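Local coordinates for protein mannan endo-1,6-alpha-mannosidase (Chaetomium thermophilum, PDB 6RY0) that probably cleaves alpha-1,6-mannosidic linkages, and is implicated in transferring GPI-anchored glycoproteins into the fungal cell wall, at residues 43-46 with 47-51; 219-222 with 223-226; 227-231 with 232-236. One frame throughout, in Å; residues are numbered along the deposited sequence. Where two conformers were deposited one is given.

Contact 1 (43-46 with 47-51)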
loop_
_atom_site.group_PDB
_atom_site.type_symbol
_atom_site.label_atom_id
_atom_site.label_comp_id
_atom_site.label_asym_id
_atom_site.label_seq_id
_atom_site.Cartn_x
_atom_site.Cartn_y
_atom_site.Cartn_z
ATOM N N LEU A 43 3.004 -18.744 -6.289
ATOM C CA LEU A 43 3.300 -17.335 -6.528
ATOM C C LEU A 43 4.084 -16.746 -5.349
ATOM O O LEU A 43 4.971 -15.887 -5.541
ATOM C CB LEU A 43 2.005 -16.557 -6.747
ATOM C CG LEU A 43 1.345 -16.819 -8.101
ATOM C CD1 LEU A 43 -0.124 -16.458 -8.038
ATOM C CD2 LEU A 43 2.051 -16.062 -9.186
ATOM N N ALA A 44 3.786 -17.174 -4.129
ATOM C CA ALA A 44 4.510 -16.704 -2.960
ATOM C C ALA A 44 5.969 -17.165 -3.024
ATOM O O ALA A 44 6.884 -16.438 -2.624
ATOM C CB ALA A 44 3.824 -17.157 -1.672
ATOM N N TYR A 45 6.193 -18.385 -3.491
ATOM C CA TYR A 45 7.544 -18.909 -3.701
ATOM C C TYR A 45 8.277 -18.078 -4.752
ATOM O O TYR A 45 9.406 -17.653 -4.525
ATOM C CB TYR A 45 7.424 -20.402 -4.104
ATOM C CG TYR A 45 8.752 -21.027 -4.435
ATOM C CD1 TYR A 45 9.311 -20.903 -5.693
ATOM C CD2 TYR A 45 9.455 -21.759 -3.462
ATOM C CE1 TYR A 45 10.595 -21.471 -5.948
ATOM C CE2 TYR A 45 10.698 -22.322 -3.724
ATOM C CZ TYR A 45 11.259 -22.135 -4.932
ATOM O OH TYR A 45 12.506 -22.641 -5.213
ATOM N N ASP A 46 7.667 -17.865 -5.915
ATOM C CA ASP A 46 8.348 -17.133 -6.971
ATOM C C ASP A 46 8.647 -15.705 -6.577
ATOM O O ASP A 46 9.703 -15.190 -6.933
ATOM C CB ASP A 46 7.556 -17.165 -8.270
ATOM C CG ASP A 46 7.802 -18.421 -9.088
ATOM O OD1 ASP A 46 8.631 -19.258 -8.664
ATOM O OD2 ASP A 46 7.173 -18.558 -10.184
ATOM N N MET A 47 7.777 -15.042 -5.830
ATOM C CA MET A 47 8.074 -13.692 -5.380
ATOM C C MET A 47 9.252 -13.716 -4.385
ATOM O O MET A 47 10.121 -12.855 -4.419
ATOM C CB MET A 47 6.819 -13.075 -4.752
ATOM C CG MET A 47 6.979 -11.718 -4.104
ATOM S SD MET A 47 7.464 -10.463 -5.268
ATOM C CE MET A 47 8.268 -9.260 -4.234
ATOM N N MET A 48 9.287 -14.713 -3.517
ATOM C CA MET A 48 10.321 -14.776 -2.497
ATOM C C MET A 48 11.692 -15.002 -3.126
ATOM O O MET A 48 12.685 -14.599 -2.534
ATOM C CB MET A 48 9.996 -15.843 -1.451
ATOM C CG MET A 48 10.855 -15.882 -0.192
ATOM S SD MET A 48 10.718 -14.319 0.725
ATOM C CE MET A 48 9.226 -14.064 1.600
ATOM N N LEU A 49 11.773 -15.598 -4.320
ATOM C CA LEU A 49 13.056 -15.778 -4.985
ATOM C C LEU A 49 13.761 -14.431 -5.232
ATOM O O LEU A 49 14.988 -14.381 -5.340
ATOM C CB LEU A 49 12.914 -16.508 -6.314
ATOM C CG LEU A 49 12.465 -17.962 -6.219
ATOM C CD1 LEU A 49 12.228 -18.495 -7.645
ATOM C CD2 LEU A 49 13.484 -18.821 -5.497
ATOM N N PHE A 50 13.003 -13.336 -5.376
ATOM C CA PHE A 50 13.633 -12.038 -5.582
ATOM C C PHE A 50 14.328 -11.514 -4.329
ATOM O O PHE A 50 15.187 -10.639 -4.419
ATOM C CB PHE A 50 12.584 -11.014 -6.022
ATOM C CG PHE A 50 12.033 -11.262 -7.396
ATOM C CD1 PHE A 50 12.682 -10.794 -8.523
ATOM C CD2 PHE A 50 10.842 -11.916 -7.562
ATOM C CE1 PHE A 50 12.168 -11.019 -9.786
ATOM C CE2 PHE A 50 10.336 -12.159 -8.831
ATOM C CZ PHE A 50 11.002 -11.713 -9.943
ATOM N N TYR A 51 13.873 -11.962 -3.178
ATOM C CA TYR A 51 14.247 -11.420 -1.882
ATOM C C TYR A 51 15.432 -12.189 -1.311
ATOM O O TYR A 51 15.377 -13.399 -1.193
ATOM C CB TYR A 51 13.062 -11.521 -0.941
ATOM C CG TYR A 51 13.355 -11.049 0.454
ATOM C CD1 TYR A 51 13.493 -9.701 0.743
ATOM C CD2 TYR A 51 13.455 -11.950 1.509
ATOM C CE1 TYR A 51 13.755 -9.267 2.042
ATOM C CE2 TYR A 51 13.714 -11.529 2.800
ATOM C CZ TYR A 51 13.864 -10.184 3.063
ATOM O OH TYR A 51 14.099 -9.714 4.319
#
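Met47 returns to Leu43 through its backbone, N donating to Leu43 O at 2.9 Å, and the residues that follow illustrate how a helix gives way to a turn. Met47 sends its own side chain off this stretch, onto Tyr86 and Met393.

Met48 N donates to Ala44 O (3.1 Å). That carbonyl oxygen also accepts from the hydroxyl of Tyr86, so two donors grip it. Met48 CB rests against Ala44 O, and the thioether, bent twice along its length, leads away to Met82 and Ile102.

At Leu49 the amide is shared: N donates to Tyr45 O at 3.1 Å, with a weak second bond to Asp46 O. Here too the side chains meet. Leu49 keeps CG beside its own N (chi1 -67°), which lays the isobutyl group back over the preceding turn. Leu49 CD1 comes to 3.8 Å from Tyr45 CE1, while Leu49 CD2 lies by the same ring carbon, by CZ and by the phenol oxygen, 4.0 Å from Tyr45 OH. Leu49 CD1 also lies beside Asp46 OD1, the two side chains pointing the same way. The carboxylate's main partner is elsewhere: OD1 forms a salt bridge with Arg367, whose side chain also touches Tyr45.

Phe50 approaches the backbone instead, its CD2 standing 3.5 Å from Asp46 O. Its N bonds to Met47 O, and Tyr51 N bonds to Met48 O, closing a type I turn from Met48 to Tyr51. The Phe50 side chain is about 7 Å from that of the calcium ligand Asp73.

In the alpha/alpha barrel expected of family 76, this end of helix 33-48 packs between helices 76-93 and 389-401, Ala44 against Tyr89 and Leu43 against Val399, while Met48 and Tyr51 also touch helix 99-108.

Contact 2 (219-222 with 223-226)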
loop_
_atom_site.group_PDB
_atom_site.type_symbol
_atom_site.label_atom_id
_atom_site.label_comp_id
_atom_site.label_asym_id
_atom_site.label_seq_id
_atom_site.Cartn_x
_atom_site.Cartn_y
_atom_site.Cartn_z
ATOM N N ALA A 219 -9.474 9.733 13.819
ATOM C CA ALA A 219 -10.543 9.971 12.843
ATOM C C ALA A 219 -10.671 11.429 12.493
ATOM O O ALA A 219 -10.937 11.762 11.347
ATOM C CB ALA A 219 -11.856 9.458 13.398
ATOM N N GLU A 220 -10.526 12.312 13.478
ATOM C CA GLU A 220 -10.646 13.745 13.190
ATOM C C GLU A 220 -9.531 14.202 12.250
ATOM O O GLU A 220 -9.771 14.976 11.316
ATOM C CB GLU A 220 -10.629 14.539 14.497
ATOM C CG GLU A 220 -11.742 14.276 15.445
ATOM C CD GLU A 220 -11.448 14.784 16.856
ATOM O OE1 GLU A 220 -10.425 15.490 17.079
ATOM O OE2 GLU A 220 -12.247 14.468 17.761
ATOM N N TRP A 221 -8.314 13.696 12.456
ATOM C CA TRP A 221 -7.227 13.969 11.520
ATOM C C TRP A 221 -7.523 13.405 10.133
ATOM O O TRP A 221 -7.253 14.051 9.114
ATOM C CB TRP A 221 -5.913 13.425 12.048
ATOM C CG TRP A 221 -5.137 14.348 12.907
ATOM C CD1 TRP A 221 -5.021 14.326 14.277
ATOM C CD2 TRP A 221 -4.259 15.361 12.451
ATOM N NE1 TRP A 221 -4.122 15.267 14.692
ATOM C CE2 TRP A 221 -3.614 15.903 13.586
ATOM C CE3 TRP A 221 -3.939 15.839 11.195
ATOM C CZ2 TRP A 221 -2.655 16.896 13.484
ATOM C CZ3 TRP A 221 -3.015 16.840 11.098
ATOM C CH2 TRP A 221 -2.383 17.361 12.229
ATOM N N ALA A 222 -8.022 12.175 10.085
ATOM C CA ALA A 222 -8.319 11.571 8.779
ATOM C C ALA A 222 -9.335 12.411 8.031
ATOM O O ALA A 222 -9.189 12.669 6.835
ATOM C CB ALA A 222 -8.805 10.157 8.986
ATOM N N GLU A 223 -10.388 12.851 8.726
ATOM C CA GLU A 223 -11.424 13.731 8.151
ATOM C C GLU A 223 -10.754 14.989 7.583
ATOM O O GLU A 223 -11.057 15.439 6.471
ATOM C CB GLU A 223 -12.514 14.138 9.197
ATOM C CG GLU A 223 -13.421 13.028 9.905
ATOM C CD GLU A 223 -14.847 12.816 9.306
ATOM O OE1 GLU A 223 -15.096 13.442 8.249
ATOM O OE2 GLU A 223 -15.702 11.992 9.867
ATOM N N LYS A 224 -9.890 15.606 8.388
ATOM C CA LYS A 224 -9.254 16.853 7.998
ATOM C C LYS A 224 -8.443 16.664 6.725
ATOM O O LYS A 224 -8.485 17.509 5.809
ATOM C CB LYS A 224 -8.363 17.334 9.156
ATOM C CG LYS A 224 -7.642 18.629 8.922
ATOM C CD LYS A 224 -6.817 18.984 10.162
ATOM C CE LYS A 224 -6.732 20.464 10.477
ATOM N NZ LYS A 224 -5.962 21.109 9.435
ATOM N N ILE A 225 -7.657 15.590 6.658
ATOM C CA ILE A 225 -6.797 15.397 5.491
ATOM C C ILE A 225 -7.612 15.052 4.252
ATOM O O ILE A 225 -7.311 15.547 3.153
ATOM C CB ILE A 225 -5.743 14.319 5.773
ATOM C CG1 ILE A 225 -4.820 14.736 6.877
ATOM C CG2 ILE A 225 -5.031 13.875 4.503
ATOM C CD1 ILE A 225 -3.887 15.851 6.475
ATOM N N PHE A 226 -8.650 14.242 4.394
ATOM C CA PHE A 226 -9.521 13.958 3.256
ATOM C C PHE A 226 -10.164 15.238 2.739
ATOM O O PHE A 226 -10.213 15.491 1.535
ATOM C CB PHE A 226 -10.593 12.954 3.655
ATOM C CG PHE A 226 -11.338 12.428 2.462
ATOM C CD1 PHE A 226 -12.419 13.113 1.949
ATOM C CD2 PHE A 226 -10.950 11.229 1.841
ATOM C CE1 PHE A 226 -13.088 12.606 0.827
ATOM C CE2 PHE A 226 -11.611 10.743 0.746
ATOM C CZ PHE A 226 -12.656 11.435 0.252
#
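Glu223 N meets Ala219 O at 2.9 Å with a nearly straight N-H···O angle of 167°, the first of four successive i to i+4 bonds. Lys224 N follows to Glu220 O, Ile225 N to Trp221 O (2.9 Å) and Phe226 N to Ala222 O (3.0 Å), the last again close to linear at 169°. The run is unbroken, as befits the middle of helix 216-231.

Aliphatic carbon lies against these carbonyls. Ile225 holds CG1 beside its own N (chi1 -64°), and that carbon sits 3.4 Å from Trp221 O, the acceptor of its own amide. Lys224 CB is 3.5 Å from Trp221 O.

This helix belongs to the alpha/alpha barrel expected of the family and has a buried side: Ala219 and Ala222, small enough for close helix packing, touch Met274 of helix 261-278, and they meet helix 196-213 at Ala210 and Phe203 respectively.

Apolar contact between side chains within the stretch is slight. Lys224 CD, on an alkyl chain extended through its first two torsions, passes Trp221 CE3 obliquely at 4.4 Å.

The large groups find partners elsewhere. Trp221 meets Trp163 edge-to-face, and Phe226 makes a T-shaped pair with Trp283. In the conformer given, Glu223 forms a salt bridge with Lys282 and accepts a bond from the indole N-H of Trp283; with a second conformer deposited, this pairing may not be permanent.

Contact 3 (227-231 with 232-236)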
loop_
_atom_site.group_PDB
_atom_site.type_symbol
_atom_site.label_atom_id
_atom_site.label_comp_id
_atom_site.label_asym_id
_atom_site.label_seq_id
_atom_site.Cartn_x
_atom_site.Cartn_y
_atom_site.Cartn_z
ATOM N N ASP A 227 -10.653 16.065 3.665
ATOM C CA ASP A 227 -11.306 17.289 3.265
ATOM C C ASP A 227 -10.338 18.231 2.564
ATOM O O ASP A 227 -10.736 18.965 1.654
ATOM C CB ASP A 227 -11.988 17.932 4.455
ATOM C CG ASP A 227 -13.258 17.175 4.891
ATOM O OD1 ASP A 227 -13.711 16.234 4.188
ATOM O OD2 ASP A 227 -13.766 17.508 5.963
ATOM N N TRP A 228 -9.067 18.200 2.962
ATOM C CA TRP A 228 -8.042 18.967 2.289
ATOM C C TRP A 228 -7.809 18.459 0.858
ATOM O O TRP A 228 -7.754 19.228 -0.085
ATOM C CB TRP A 228 -6.728 18.962 3.105
ATOM C CG TRP A 228 -5.661 19.745 2.423
ATOM C CD1 TRP A 228 -5.476 21.101 2.496
ATOM C CD2 TRP A 228 -4.678 19.249 1.501
ATOM N NE1 TRP A 228 -4.449 21.473 1.672
ATOM C CE2 TRP A 228 -3.943 20.364 1.044
ATOM C CE3 TRP A 228 -4.334 17.980 1.023
ATOM C CZ2 TRP A 228 -2.912 20.252 0.142
ATOM C CZ3 TRP A 228 -3.288 17.866 0.131
ATOM C CH2 TRP A 228 -2.610 18.993 -0.315
ATOM N N LEU A 229 -7.679 17.136 0.704
ATOM C CA LEU A 229 -7.511 16.545 -0.612
ATOM C C LEU A 229 -8.671 16.922 -1.554
ATOM O O LEU A 229 -8.483 17.118 -2.753
ATOM C CB LEU A 229 -7.412 15.034 -0.497
ATOM C CG LEU A 229 -6.050 14.507 -0.048
ATOM C CD1 LEU A 229 -6.153 13.024 0.302
ATOM C CD2 LEU A 229 -4.987 14.737 -1.109
ATOM N N TYR A 230 -9.874 16.948 -0.989
ATOM C CA TYR A 230 -11.041 17.345 -1.775
ATOM C C TYR A 230 -10.945 18.836 -2.092
ATOM O O TYR A 230 -11.079 19.232 -3.253
ATOM C CB TYR A 230 -12.339 16.998 -1.035
ATOM C CG TYR A 230 -13.556 17.130 -1.915
ATOM C CD1 TYR A 230 -13.861 16.140 -2.833
ATOM C CD2 TYR A 230 -14.379 18.228 -1.830
ATOM C CE1 TYR A 230 -14.952 16.251 -3.673
ATOM C CE2 TYR A 230 -15.495 18.332 -2.672
ATOM C CZ TYR A 230 -15.762 17.340 -3.576
ATOM O OH TYR A 230 -16.836 17.408 -4.441
ATOM N N ALA A 231 -10.702 19.675 -1.092
ATOM C CA ALA A 231 -10.673 21.117 -1.321
ATOM C C ALA A 231 -9.624 21.526 -2.351
ATOM O O ALA A 231 -9.917 22.324 -3.241
ATOM C CB ALA A 231 -10.429 21.848 0.009
ATOM N N VAL A 232 -8.404 20.993 -2.251
ATOM C CA VAL A 232 -7.328 21.371 -3.153
ATOM C C VAL A 232 -7.607 20.851 -4.568
ATOM O O VAL A 232 -6.974 21.276 -5.522
ATOM C CB VAL A 232 -5.957 20.860 -2.620
ATOM C CG1 VAL A 232 -5.845 19.355 -2.716
ATOM C CG2 VAL A 232 -4.787 21.540 -3.279
ATOM N N GLY A 233 -8.567 19.931 -4.732
ATOM C CA GLY A 233 -8.962 19.480 -6.043
ATOM C C GLY A 233 -8.151 18.320 -6.572
ATOM O O GLY A 233 -8.261 17.981 -7.744
ATOM N N TYR A 234 -7.391 17.653 -5.708
ATOM C CA TYR A 234 -6.748 16.412 -6.103
ATOM C C TYR A 234 -7.796 15.321 -6.295
ATOM O O TYR A 234 -7.564 14.387 -7.069
ATOM C CB TYR A 234 -5.656 15.973 -5.141
ATOM C CG TYR A 234 -4.475 16.903 -4.994
ATOM C CD1 TYR A 234 -4.289 18.054 -5.772
ATOM C CD2 TYR A 234 -3.553 16.656 -4.015
ATOM C CE1 TYR A 234 -3.222 18.891 -5.553
ATOM C CE2 TYR A 234 -2.485 17.495 -3.776
ATOM C CZ TYR A 234 -2.313 18.626 -4.545
ATOM O OH TYR A 234 -1.294 19.536 -4.308
ATOM N N ILE A 235 -8.919 15.405 -5.590
ATOM C CA ILE A 235 -10.110 14.632 -5.896
ATOM C C ILE A 235 -10.971 15.535 -6.759
ATOM O O ILE A 235 -11.337 16.630 -6.342
ATOM C CB ILE A 235 -10.875 14.228 -4.652
ATOM C CG1 ILE A 235 -9.996 13.440 -3.683
ATOM C CG2 ILE A 235 -12.130 13.452 -5.052
ATOM C CD1 ILE A 235 -10.635 13.265 -2.307
ATOM N N ASP A 236 -11.303 15.066 -7.969
ATOM C CA ASP A 236 -12.115 15.863 -8.884
ATOM C C ASP A 236 -13.535 15.962 -8.338
ATOM O O ASP A 236 -14.174 14.932 -8.091
ATOM C CB ASP A 236 -12.080 15.211 -10.274
ATOM C CG ASP A 236 -12.668 16.106 -11.319
ATOM O OD1 ASP A 236 -13.899 16.350 -11.300
ATOM O OD2 ASP A 236 -11.924 16.592 -12.187
#
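Val232 CG1 sits squarely over the six-membered ring of Trp228, 4.0 Å from its centroid and 7° off the normal, a clear CH-pi contact. Set between the backbone N and the carbonyl carbon, CG1 also covers the centre of one Tyr234 face. The two rings are nearly perpendicular (86°) and touch at Trp228 CH2 and Tyr234 CE2, 3.8 Å apart, so the methyl fills the angle they form. Cutting Trp228 back to an alanine would probably leave Val232 CG1 and Tyr234 without cover on that side, and Cys176 O without its indole donor.

Elsewhere aliphatic groups meet the tyrosine rings. Leu229 CD2 reaches Tyr234 CD2 (3.8 Å), while Ile235 CG2 meets the edge of the Tyr230 ring at CD1 (3.9 Å).

Among backbone bonds, Val232 N to Trp228 O (2.9 Å) is the last regular one. Gly233 N then donates to Tyr230 O from above the carbonyl plane, and Leu229 O takes two weak bonds, from Tyr234 N (3.2 Å) and Ile235 N. Gly233 has a positive phi of 88°, which turns the chain out of helix 216-231: a Schellman motif at the helix C terminus.

Overall arrangement
Each contact is partly buried, with one flank in the protein and another toward solvent; contact 2 lies within a helix, contacts 1 and 3 where helices finish. Contacts 2 and 3 share helix 216-231, the middle of the helix and then its end, and they join where Phe226 CZ packs on Ile235 CD1 at 3.7 Å. Contact 1 stands across the chain's centre, about 37 Å from contact 2 between centres, and comes nearest the calcium site. Regular backbone bonds dominate contact 2, whose aromatic side chains pack on other parts of the fold. At the ends the bonding grows bifurcated or weak; contact 3 adds a cluster of aromatic and aliphatic packing, contact 1 only slight side-chain contact.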